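Local coordinates for spindle assembly checkpoint serine/threonine-protein kinase BUB1 (Saccharomyces cerevisiae, PDB 3ESL) that acts in the mitotic spindle assembly checkpoint, delaying anaphase until chromosomes are bioriented, and contributes here its all-helical N-terminal domain, at residues S157-E160 and D161-E165; Y149-L152 and L153-L156; Q68-E71 and T72-N75. All coordinates share one frame; numbering follows the deposited sequence.

Interaction 1: S157-E160 and D161-E165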
ATOM      1  N   SER A 157     -10.818  -4.912  18.558  1.00 35.00           N
ATOM      2  CA  SER A 157     -10.798  -5.252  19.986  1.00 36.03           C
ATOM      3  C   SER A 157      -9.457  -4.914  20.631  1.00 36.03           C
ATOM      4  O   SER A 157      -9.423  -4.285  21.695  1.00 38.35           O
ATOM      5  CB  SER A 157     -11.144  -6.729  20.206  1.00 39.00           C
ATOM      6  OG  SER A 157     -11.243  -7.024  21.593  1.00 42.38           O
ATOM      7  N   ASN A 158      -8.359  -5.313  19.985  1.00 35.36           N
ATOM      8  CA  ASN A 158      -7.020  -5.004  20.486  1.00 36.35           C
ATOM      9  C   ASN A 158      -6.762  -3.501  20.546  1.00 37.59           C
ATOM     10  O   ASN A 158      -6.081  -3.016  21.454  1.00 37.94           O
ATOM     11  CB  ASN A 158      -5.936  -5.691  19.648  1.00 38.73           C
ATOM     12  CG  ASN A 158      -6.040  -7.210  19.682  1.00 42.72           C
ATOM     13  OD1 ASN A 158      -6.724  -7.781  20.531  1.00 44.83           O
ATOM     14  ND2 ASN A 158      -5.354  -7.868  18.758  1.00 42.83           N
ATOM     15  N   TYR A 159      -7.311  -2.770  19.578  1.00 34.37           N
ATOM     16  CA  TYR A 159      -7.160  -1.320  19.542  1.00 34.69           C
ATOM     17  C   TYR A 159      -7.899  -0.645  20.699  1.00 38.09           C
ATOM     18  O   TYR A 159      -7.381   0.298  21.321  1.00 36.65           O
ATOM     19  CB  TYR A 159      -7.629  -0.746  18.204  1.00 33.18           C
ATOM     20  CG  TYR A 159      -7.369   0.737  18.092  1.00 31.80           C
ATOM     21  CD1 TYR A 159      -6.162   1.283  18.541  1.00 32.27           C
ATOM     22  CD2 TYR A 159      -8.326   1.596  17.552  1.00 34.09           C
ATOM     23  CE1 TYR A 159      -5.917   2.642  18.447  1.00 32.52           C
ATOM     24  CE2 TYR A 159      -8.086   2.966  17.457  1.00 34.34           C
ATOM     25  CZ  TYR A 159      -6.875   3.474  17.906  1.00 32.92           C
ATOM     26  OH  TYR A 159      -6.614   4.821  17.820  1.00 31.41           O
ATOM     27  N   GLU A 160      -9.106  -1.123  20.985  1.00 37.56           N
ATOM     28  CA  GLU A 160      -9.856  -0.622  22.139  1.00 43.53           C
ATOM     29  C   GLU A 160      -9.106  -0.849  23.461  1.00 41.70           C
ATOM     30  O   GLU A 160      -9.204  -0.029  24.374  1.00 45.42           O
ATOM     31  CB  GLU A 160     -11.270  -1.205  22.167  1.00 42.43           C
ATOM     32  CG  GLU A 160     -12.127  -0.689  21.017  1.00 45.51           C
ATOM     33  CD  GLU A 160     -13.492  -1.348  20.916  1.00 46.90           C
ATOM     34  OE1 GLU A 160     -13.666  -2.479  21.424  1.00 49.97           O
ATOM     35  OE2 GLU A 160     -14.395  -0.733  20.309  1.00 49.62           O
ATOM     36  N   ASP A 161      -8.343  -1.941  23.541  1.00 42.40           N
ATOM     37  CA  ASP A 161      -7.482  -2.218  24.692  1.00 43.06           C
ATOM     38  C   ASP A 161      -6.341  -1.210  24.793  1.00 44.34           C
ATOM     39  O   ASP A 161      -5.952  -0.814  25.895  1.00 40.96           O
ATOM     40  CB  ASP A 161      -6.892  -3.626  24.609  1.00 46.45           C
ATOM     41  CG  ASP A 161      -7.928  -4.712  24.790  1.00 49.67           C
ATOM     42  OD1 ASP A 161      -8.991  -4.444  25.398  1.00 50.19           O
ATOM     43  OD2 ASP A 161      -7.669  -5.844  24.321  1.00 51.77           O
ATOM     44  N   ARG A 162      -5.798  -0.810  23.643  1.00 39.58           N
ATOM     45  CA  ARG A 162      -4.745   0.205  23.615  1.00 38.76           C
ATOM     46  C   ARG A 162      -5.304   1.573  23.980  1.00 39.24           C
ATOM     47  O   ARG A 162      -4.635   2.356  24.660  1.00 39.88           O
ATOM     48  CB  ARG A 162      -4.034   0.236  22.257  1.00 38.71           C
ATOM     49  CG  ARG A 162      -3.280  -1.053  21.936  1.00 37.83           C
ATOM     50  CD  ARG A 162      -2.268  -0.880  20.800  1.00 39.45           C
ATOM     51  NE  ARG A 162      -2.895  -0.573  19.509  1.00 36.42           N
ATOM     52  CZ  ARG A 162      -3.447  -1.476  18.702  1.00 37.75           C
ATOM     53  NH1 ARG A 162      -3.482  -2.761  19.042  1.00 39.21           N
ATOM     54  NH2 ARG A 162      -3.975  -1.091  17.545  1.00 36.64           N
ATOM     55  N   LEU A 163      -6.536   1.843  23.541  1.00 39.65           N
ATOM     56  CA  LEU A 163      -7.229   3.095  23.841  1.00 40.81           C
ATOM     57  C   LEU A 163      -7.454   3.262  25.341  1.00 44.65           C
ATOM     58  O   LEU A 163      -7.238   4.349  25.892  1.00 43.14           O
ATOM     59  CB  LEU A 163      -8.565   3.166  23.089  1.00 42.14           C
ATOM     60  CG  LEU A 163      -8.746   4.151  21.918  1.00 43.14           C
ATOM     61  CD1 LEU A 163      -7.443   4.547  21.211  1.00 43.28           C
ATOM     62  CD2 LEU A 163      -9.776   3.641  20.917  1.00 40.51           C
ATOM     63  N   ARG A 164      -7.872   2.178  25.994  1.00 45.81           N
ATOM     64  CA  ARG A 164      -8.084   2.174  27.447  1.00 48.62           C
ATOM     65  C   ARG A 164      -6.798   2.414  28.239  1.00 48.94           C
ATOM     66  O   ARG A 164      -6.828   3.081  29.276  1.00 47.72           O
ATOM     67  CB  ARG A 164      -8.756   0.877  27.894  1.00 50.27           C
ATOM     68  CG  ARG A 164     -10.259   0.869  27.666  1.00 55.03           C
ATOM     69  CD  ARG A 164     -10.927  -0.292  28.394  1.00 58.92           C
ATOM     70  NE  ARG A 164     -10.841  -1.536  27.629  1.00 62.82           N
ATOM     71  CZ  ARG A 164     -11.742  -1.927  26.730  1.00 64.51           C
ATOM     72  NH1 ARG A 164     -12.809  -1.176  26.471  1.00 65.28           N
ATOM     73  NH2 ARG A 164     -11.574  -3.074  26.084  1.00 64.32           N
ATOM     74  N   GLU A 165      -5.682   1.880  27.738  1.00 48.79           N
ATOM     75  CA  GLU A 165      -4.350   2.098  28.321  1.00 52.39           C
ATOM     76  C   GLU A 165      -3.864   3.553  28.230  1.00 51.59           C
ATOM     77  O   GLU A 165      -2.920   3.940  28.931  1.00 50.48           O
ATOM     78  CB  GLU A 165      -3.318   1.152  27.689  1.00 52.49           C
ATOM     79  CG  GLU A 165      -3.489  -0.309  28.107  1.00 56.46           C
ATOM     80  CD  GLU A 165      -2.522  -1.248  27.408  1.00 58.49           C
ATOM     81  OE1 GLU A 165      -2.574  -1.347  26.159  1.00 61.62           O
ATOM     82  OE2 GLU A 165      -1.717  -1.899  28.110  1.00 61.36           O
TER

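Interaction 2: Y149-L152 and L153-L156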
ATOM      1  N   TYR A 149     -13.028 -11.126   7.825  1.00 32.92           N
ATOM      2  CA  TYR A 149     -13.877 -10.323   8.702  1.00 34.46           C
ATOM      3  C   TYR A 149     -13.538 -10.462  10.187  1.00 33.34           C
ATOM      4  O   TYR A 149     -13.438  -9.461  10.900  1.00 30.94           O
ATOM      5  CB  TYR A 149     -15.343 -10.670   8.446  1.00 37.04           C
ATOM      6  CG  TYR A 149     -16.320  -9.749   9.128  1.00 39.37           C
ATOM      7  CD1 TYR A 149     -16.633  -8.503   8.577  1.00 38.82           C
ATOM      8  CD2 TYR A 149     -16.944 -10.125  10.321  1.00 41.08           C
ATOM      9  CE1 TYR A 149     -17.539  -7.646   9.205  1.00 42.42           C
ATOM     10  CE2 TYR A 149     -17.857  -9.275  10.955  1.00 40.77           C
ATOM     11  CZ  TYR A 149     -18.147  -8.043  10.391  1.00 41.57           C
ATOM     12  OH  TYR A 149     -19.047  -7.204  11.007  1.00 41.35           O
ATOM     13  N   ASN A 150     -13.367 -11.695  10.657  1.00 34.23           N
ATOM     14  CA  ASN A 150     -13.132 -11.926  12.079  1.00 34.68           C
ATOM     15  C   ASN A 150     -11.820 -11.347  12.582  1.00 34.02           C
ATOM     16  O   ASN A 150     -11.736 -10.863  13.718  1.00 32.57           O
ATOM     17  CB  ASN A 150     -13.254 -13.413  12.426  1.00 37.55           C
ATOM     18  CG  ASN A 150     -14.700 -13.893  12.441  1.00 43.36           C
ATOM     19  OD1 ASN A 150     -15.619 -13.143  12.778  1.00 47.72           O
ATOM     20  ND2 ASN A 150     -14.905 -15.152  12.083  1.00 44.47           N
ATOM     21  N   ARG A 151     -10.792 -11.387  11.737  1.00 30.27           N
ATOM     22  CA  ARG A 151      -9.511 -10.798  12.096  1.00 30.10           C
ATOM     23  C   ARG A 151      -9.655  -9.293  12.316  1.00 29.59           C
ATOM     24  O   ARG A 151      -9.056  -8.739  13.245  1.00 30.92           O
ATOM     25  CB  ARG A 151      -8.465 -11.075  11.022  1.00 29.43           C
ATOM     26  CG  ARG A 151      -7.042 -10.836  11.498  1.00 32.66           C
ATOM     27  CD  ARG A 151      -6.070 -10.961  10.351  1.00 33.39           C
ATOM     28  NE  ARG A 151      -6.199  -9.832   9.432  1.00 32.59           N
ATOM     29  CZ  ARG A 151      -5.884  -9.886   8.143  1.00 34.96           C
ATOM     30  NH1 ARG A 151      -5.439 -11.022   7.616  1.00 31.25           N
ATOM     31  NH2 ARG A 151      -6.027  -8.809   7.381  1.00 28.50           N
ATOM     32  N   LEU A 152     -10.446  -8.644  11.458  1.00 29.13           N
ATOM     33  CA  LEU A 152     -10.717  -7.208  11.572  1.00 29.74           C
ATOM     34  C   LEU A 152     -11.356  -6.900  12.928  1.00 32.04           C
ATOM     35  O   LEU A 152     -10.981  -5.938  13.596  1.00 30.71           O
ATOM     36  CB  LEU A 152     -11.636  -6.752  10.431  1.00 27.91           C
ATOM     37  CG  LEU A 152     -11.898  -5.274  10.097  1.00 32.33           C
ATOM     38  CD1 LEU A 152     -12.991  -4.659  10.962  1.00 34.95           C
ATOM     39  CD2 LEU A 152     -10.612  -4.434  10.115  1.00 32.53           C
ATOM     40  N   LEU A 153     -12.308  -7.736  13.332  1.00 33.23           N
ATOM     41  CA  LEU A 153     -12.971  -7.581  14.640  1.00 34.73           C
ATOM     42  C   LEU A 153     -11.995  -7.705  15.811  1.00 34.66           C
ATOM     43  O   LEU A 153     -12.124  -6.981  16.802  1.00 37.49           O
ATOM     44  CB  LEU A 153     -14.142  -8.563  14.795  1.00 35.89           C
ATOM     45  CG  LEU A 153     -15.335  -8.475  13.833  1.00 37.91           C
ATOM     46  CD1 LEU A 153     -16.463  -9.362  14.340  1.00 40.59           C
ATOM     47  CD2 LEU A 153     -15.841  -7.051  13.624  1.00 38.90           C
ATOM     48  N   ARG A 154     -11.021  -8.605  15.695  0.50 33.29           N
ATOM     49  CA  ARG A 154      -9.986  -8.750  16.720  0.50 33.42           C
ATOM     50  C   ARG A 154      -9.027  -7.561  16.727  0.50 34.43           C
ATOM     51  O   ARG A 154      -8.568  -7.140  17.791  0.50 35.23           O
ATOM     52  CB  ARG A 154      -9.216 -10.061  16.555  0.50 33.22           C
ATOM     53  CG  ARG A 154     -10.072 -11.305  16.749  0.50 33.56           C
ATOM     54  CD  ARG A 154      -9.223 -12.556  16.963  0.50 35.19           C
ATOM     55  NE  ARG A 154      -8.448 -12.924  15.779  0.50 33.74           N
ATOM     56  CZ  ARG A 154      -8.927 -13.609  14.744  0.50 34.50           C
ATOM     57  NH1 ARG A 154     -10.196 -14.009  14.722  0.50 31.39           N
ATOM     58  NH2 ARG A 154      -8.134 -13.888  13.719  0.50 35.30           N
ATOM     59  N   SER A 155      -8.731  -7.025  15.543  1.00 33.19           N
ATOM     60  CA  SER A 155      -7.881  -5.832  15.420  1.00 31.90           C
ATOM     61  C   SER A 155      -8.508  -4.639  16.137  1.00 30.73           C
ATOM     62  O   SER A 155      -7.815  -3.872  16.820  1.00 32.92           O
ATOM     63  CB  SER A 155      -7.643  -5.487  13.941  1.00 32.30           C
ATOM     64  OG  SER A 155      -6.779  -6.437  13.328  1.00 31.63           O
ATOM     65  N   LEU A 156      -9.817  -4.502  15.968  1.00 28.54           N
ATOM     66  CA  LEU A 156     -10.593  -3.461  16.612  1.00 32.99           C
ATOM     67  C   LEU A 156     -10.597  -3.668  18.129  1.00 33.93           C
ATOM     68  O   LEU A 156     -10.377  -2.719  18.890  1.00 33.28           O
ATOM     69  CB  LEU A 156     -12.015  -3.456  16.052  1.00 32.04           C
ATOM     70  CG  LEU A 156     -13.064  -2.470  16.576  1.00 33.49           C
ATOM     71  CD1 LEU A 156     -12.573  -1.014  16.564  1.00 33.18           C
ATOM     72  CD2 LEU A 156     -14.341  -2.608  15.769  1.00 31.89           C
TER

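Interaction 3: Q68-E71 and T72-N75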
ATOM      1  N   GLN A  68      -2.925  -0.140 -11.599  1.00 21.86           N
ATOM      2  CA  GLN A  68      -3.952   0.635 -10.858  1.00 24.11           C
ATOM      3  C   GLN A  68      -5.305   0.838 -11.559  1.00 30.01           C
ATOM      4  O   GLN A  68      -6.340   0.897 -10.891  1.00 33.21           O
ATOM      5  CB  GLN A  68      -3.429   2.000 -10.401  1.00 26.10           C
ATOM      6  CG  GLN A  68      -3.103   2.976 -11.553  1.00 26.50           C
ATOM      7  CD  GLN A  68      -2.779   4.390 -11.092  1.00 30.76           C
ATOM      8  OE1 GLN A  68      -2.353   5.235 -11.893  1.00 34.50           O
ATOM      9  NE2 GLN A  68      -2.975   4.655  -9.807  1.00 31.22           N
ATOM     10  N   ASP A  69      -5.296   0.972 -12.875  1.00 32.12           N
ATOM     11  CA  ASP A  69      -6.553   1.267 -13.576  1.00 37.23           C
ATOM     12  C   ASP A  69      -7.255   0.001 -14.078  1.00 37.84           C
ATOM     13  O   ASP A  69      -8.370   0.077 -14.616  1.00 36.74           O
ATOM     14  CB  ASP A  69      -6.353   2.303 -14.693  1.00 40.90           C
ATOM     15  CG  ASP A  69      -6.162   3.730 -14.157  1.00 44.02           C
ATOM     16  OD1 ASP A  69      -6.848   4.122 -13.187  1.00 47.70           O
ATOM     17  OD2 ASP A  69      -5.333   4.468 -14.724  1.00 46.43           O
ATOM     18  N   MET A  70      -6.610  -1.154 -13.871  1.00 30.76           N
ATOM     19  CA  MET A  70      -7.230  -2.449 -14.119  1.00 26.80           C
ATOM     20  C   MET A  70      -8.153  -2.759 -12.947  1.00 27.83           C
ATOM     21  O   MET A  70      -7.688  -3.156 -11.857  1.00 26.30           O
ATOM     22  CB  MET A  70      -6.176  -3.551 -14.260  1.00 27.65           C
ATOM     23  CG  MET A  70      -5.289  -3.417 -15.484  1.00 27.36           C
ATOM     24  SD  MET A  70      -4.081  -4.749 -15.543  1.00 28.41           S
ATOM     25  CE  MET A  70      -3.279  -4.405 -17.103  1.00 31.32           C
ATOM     26  N   GLU A  71      -9.451  -2.582 -13.181  0.50 25.85           N
ATOM     27  CA  GLU A  71     -10.480  -2.764 -12.156  0.50 27.61           C
ATOM     28  C   GLU A  71     -10.488  -4.168 -11.567  0.50 25.12           C
ATOM     29  O   GLU A  71     -10.883  -4.366 -10.410  0.50 23.44           O
ATOM     30  CB  GLU A  71     -11.863  -2.435 -12.727  0.50 30.09           C
ATOM     31  CG  GLU A  71     -12.064  -0.957 -13.041  0.50 34.36           C
ATOM     32  CD  GLU A  71     -13.451  -0.648 -13.578  0.50 34.99           C
ATOM     33  OE1 GLU A  71     -13.770  -1.074 -14.712  0.50 38.89           O
ATOM     34  OE2 GLU A  71     -14.215   0.037 -12.867  0.50 39.25           O
ATOM     35  N   THR A  72     -10.056  -5.139 -12.370  1.00 21.86           N
ATOM     36  CA  THR A  72     -10.045  -6.540 -11.951  1.00 22.60           C
ATOM     37  C   THR A  72      -9.104  -6.762 -10.761  1.00 20.24           C
ATOM     38  O   THR A  72      -9.313  -7.693  -9.991  1.00 19.37           O
ATOM     39  CB  THR A  72      -9.654  -7.511 -13.084  1.00 20.99           C
ATOM     40  OG1 THR A  72      -8.275  -7.324 -13.422  1.00 20.35           O
ATOM     41  CG2 THR A  72     -10.544  -7.328 -14.342  1.00 20.02           C
ATOM     42  N   TYR A  73      -8.069  -5.926 -10.639  1.00 19.43           N
ATOM     43  CA  TYR A  73      -7.080  -6.058  -9.548  1.00 18.64           C
ATOM     44  C   TYR A  73      -7.408  -5.260  -8.276  1.00 18.73           C
ATOM     45  O   TYR A  73      -6.657  -5.326  -7.276  1.00 18.62           O
ATOM     46  CB  TYR A  73      -5.715  -5.624 -10.071  1.00 19.12           C
ATOM     47  CG  TYR A  73      -4.972  -6.669 -10.863  1.00 16.89           C
ATOM     48  CD1 TYR A  73      -4.424  -7.796 -10.234  1.00 17.39           C
ATOM     49  CD2 TYR A  73      -4.770  -6.517 -12.240  1.00 17.79           C
ATOM     50  CE1 TYR A  73      -3.714  -8.746 -10.953  1.00 18.03           C
ATOM     51  CE2 TYR A  73      -4.039  -7.446 -12.954  1.00 17.81           C
ATOM     52  CZ  TYR A  73      -3.520  -8.553 -12.315  1.00 19.09           C
ATOM     53  OH  TYR A  73      -2.803  -9.475 -13.016  1.00 19.85           O
ATOM     54  N   ARG A  74      -8.523  -4.514  -8.304  1.00 19.74           N
ATOM     55  CA  ARG A  74      -8.862  -3.591  -7.205  1.00 22.21           C
ATOM     56  C   ARG A  74      -8.732  -4.210  -5.814  1.00 20.47           C
ATOM     57  O   ARG A  74      -8.177  -3.592  -4.898  1.00 22.13           O
ATOM     58  CB  ARG A  74     -10.287  -3.053  -7.376  1.00 27.57           C
ATOM     59  CG  ARG A  74     -10.388  -1.817  -8.218  1.00 34.53           C
ATOM     60  CD  ARG A  74     -11.823  -1.312  -8.181  1.00 38.48           C
ATOM     61  NE  ARG A  74     -12.050  -0.210  -9.114  1.00 49.50           N
ATOM     62  CZ  ARG A  74     -13.248   0.136  -9.584  1.00 51.79           C
ATOM     63  NH1 ARG A  74     -14.333  -0.540  -9.220  1.00 52.55           N
ATOM     64  NH2 ARG A  74     -13.362   1.152 -10.429  1.00 54.06           N
ATOM     65  N   ASN A  75      -9.265  -5.420  -5.647  1.00 18.11           N
ATOM     66  CA  ASN A  75      -9.194  -6.094  -4.357  1.00 19.44           C
ATOM     67  C   ASN A  75      -8.375  -7.375  -4.389  1.00 21.40           C
ATOM     68  O   ASN A  75      -8.679  -8.334  -3.679  1.00 19.96           O
ATOM     69  CB  ASN A  75     -10.597  -6.295  -3.770  1.00 20.69           C
ATOM     70  CG  ASN A  75     -11.197  -4.993  -3.296  1.00 22.64           C
ATOM     71  OD1 ASN A  75     -10.714  -4.393  -2.321  1.00 20.19           O
ATOM     72  ND2 ASN A  75     -12.228  -4.529  -3.989  1.00 25.05           N
TER

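Interaction 1: S157-E160 and D161-E165
Asp161 meets the preceding turn at Ser157, its amide N 3.2 Å from Ser157 O in the first of four successive i to i+4 backbone bonds. Its carboxylate is taken up by the turn ahead: Arg164 NH2 donates to Asp161 OD1 at 3.0 Å, a salt bridge that reaches the oxygen nearly along its C-O axis but lies somewhat out of the guanidinium plane. Arg162 turns back over the helix. With CG anti to the carbonyl carbon and a bend at chi3 (-65°), its guanidinium is laid against the backbone of Tyr159, whose CA sits over one face, while NH2 comes within 3.4 Å of ring atom CD1 of Tyr159. Its NE forms a salt bridge with Glu126 that joins helix 149-165 to helix 115-127, in an all-alpha domain of TPR-like helix packing. Leu163 follows, bonded to Tyr159 through the shortest of the four backbone bonds, Leu163 N to Tyr159 O at 2.8 Å. Its CD2 makes a CH-pi contact over a face of the Tyr159 ring, 4.2 Å from the centroid, and its CD1 lies 3.5 Å from Tyr159 CZ. The phenol OH bonds to Phe131 O, and an alanine in place of Tyr159 would probably leave that carbonyl without its mate and open a gap beside Leu163, against Ala134 and Leu138. Arg164, bent at chi3 like Arg162, brings its guanidinium centre above Glu160 O, the same oxygen that accepts Arg164 N at 3.0 Å.

Interaction 2: Y149-L152 and L153-L156
Arg151 O is approached by two atoms of Ser155: the backbone N donates to it at 2.9 Å, the shortest of the four backbone bonds here, and the hydroxyl OG lies 3.2 Å away. The OG is hydrogen-bonded to Glu119 of helix 115-127, whose carboxylate also takes a salt bridge from Arg151 NH2. One acidic side chain thus holds two residues on successive turns of helix 149-165. Arg151 reaches it with CG anti to the backbone N (chi1 -164°), a rotation that directs the chain to Glu119.

The next backbone bond back runs from Arg154 N to Asn150 O at 3.1 Å. In one of its two conformers Arg154 folds back along its own helix, a bend at chi3 setting the guanidinium flat on the preceding turn, with Arg151 CA 3.7 Å above one face and NH1 3.9 Å from Asn150 CB. In this conformer the carbonyl oxygen of Asn150 also lies over a face of the group, and the guanidinium planes of Arg151 and Arg154 stand almost perpendicular, 84° apart.

On another side of the helix the contact is apolar. Leu153 presents both methyls to Tyr149: CD1 approaches ring atom CE2 at 3.7 Å, and CD2 lies 4.1 Å from Tyr149 CZ, the two side chains crossing at a slant. Tyr149 also touches Ala142. Leu152 and Leu156, one turn apart and joined by their backbone bond, both rest on Leu138 of helix 131-143, and Leu152 extends to Glu119 as well. Polar bonds to helix 115-127 and leucine packing mainly on helix 131-143, with Leu152 touching both, seat helix 149-165 on its neighbours, consistent with the helix-on-helix packing of a TPR-like all-alpha domain.

Interaction 3: Q68-E71 and T72-N75
A tight turn with a short 3-10 segment, braced by a Met-aromatic contact and, in one of the two Glu71 conformers, by a salt bridge, links Met70 and Glu71 to Tyr73 and Arg74 in the connection between helix 49-67 and helix 77-90. Two backbone bonds of i to i+3 spacing define it: Tyr73 N donates to Met70 O at 3.0 Å, and Arg74 N to Glu71 O at 3.2 Å.

Met70 and Tyr73 run side by side in the same direction. The sulfur reaches the ring at its edge, SD being 3.7 Å from Tyr73 CE2, while Met70 CB lies near the ring plane, 3.9 Å from Tyr73 CD2. Tyr73 is the buried member of the pair; its hydroxyl is hydrogen-bonded to Asp28, which ties the turn to the chain just ahead of helix 29-47.

Glu71 and Arg74 likewise lie alongside one another. In that one Glu71 conformer, Glu71 OE2 and Arg74 NH2 form a salt bridge at 2.8 Å through one oxygen and one nitrogen, with the carboxylate and guanidinium planes 81° apart. The aliphatic part of the glutamate then shares the contact, its CG lying over one face of the guanidinium, 3.5 Å above the plane toward the rim. Arg74 gets there with an almost fully extended chain, which carries its charge back along Glu71.

Beyond the turn, the Arg74 backbone is hydrogen-bonded to Gly111, and Asp69 forms a salt bridge with Lys108, so the connection is also fixed to the end of helix 95-108 and the loop that follows it. The whole is a short 3-10 turn joining two consecutive helices of this all-alpha, TPR-like domain.

Overall arrangement
From the N terminus, interaction 3 comes first, in the connection from helix 49-67 to helix 77-90, where it closes a short turn whose outside bonds reach the chain before helix 29-47, the end of helix 95-108 and the loop after it. The chain then passes through helices 77-90 to 131-143 before entering helix 149-165. Interaction 2 occupies the first turns of that helix and interaction 1 continues directly from it, their centres 13 Å apart. Both pack on helix 131-143 and are bonded to helix 115-127. None nests or crosses; all lie in series. Interaction 3 remains separate, its centre about 25 Å from that of interaction 2 and 34 Å from that of interaction 1.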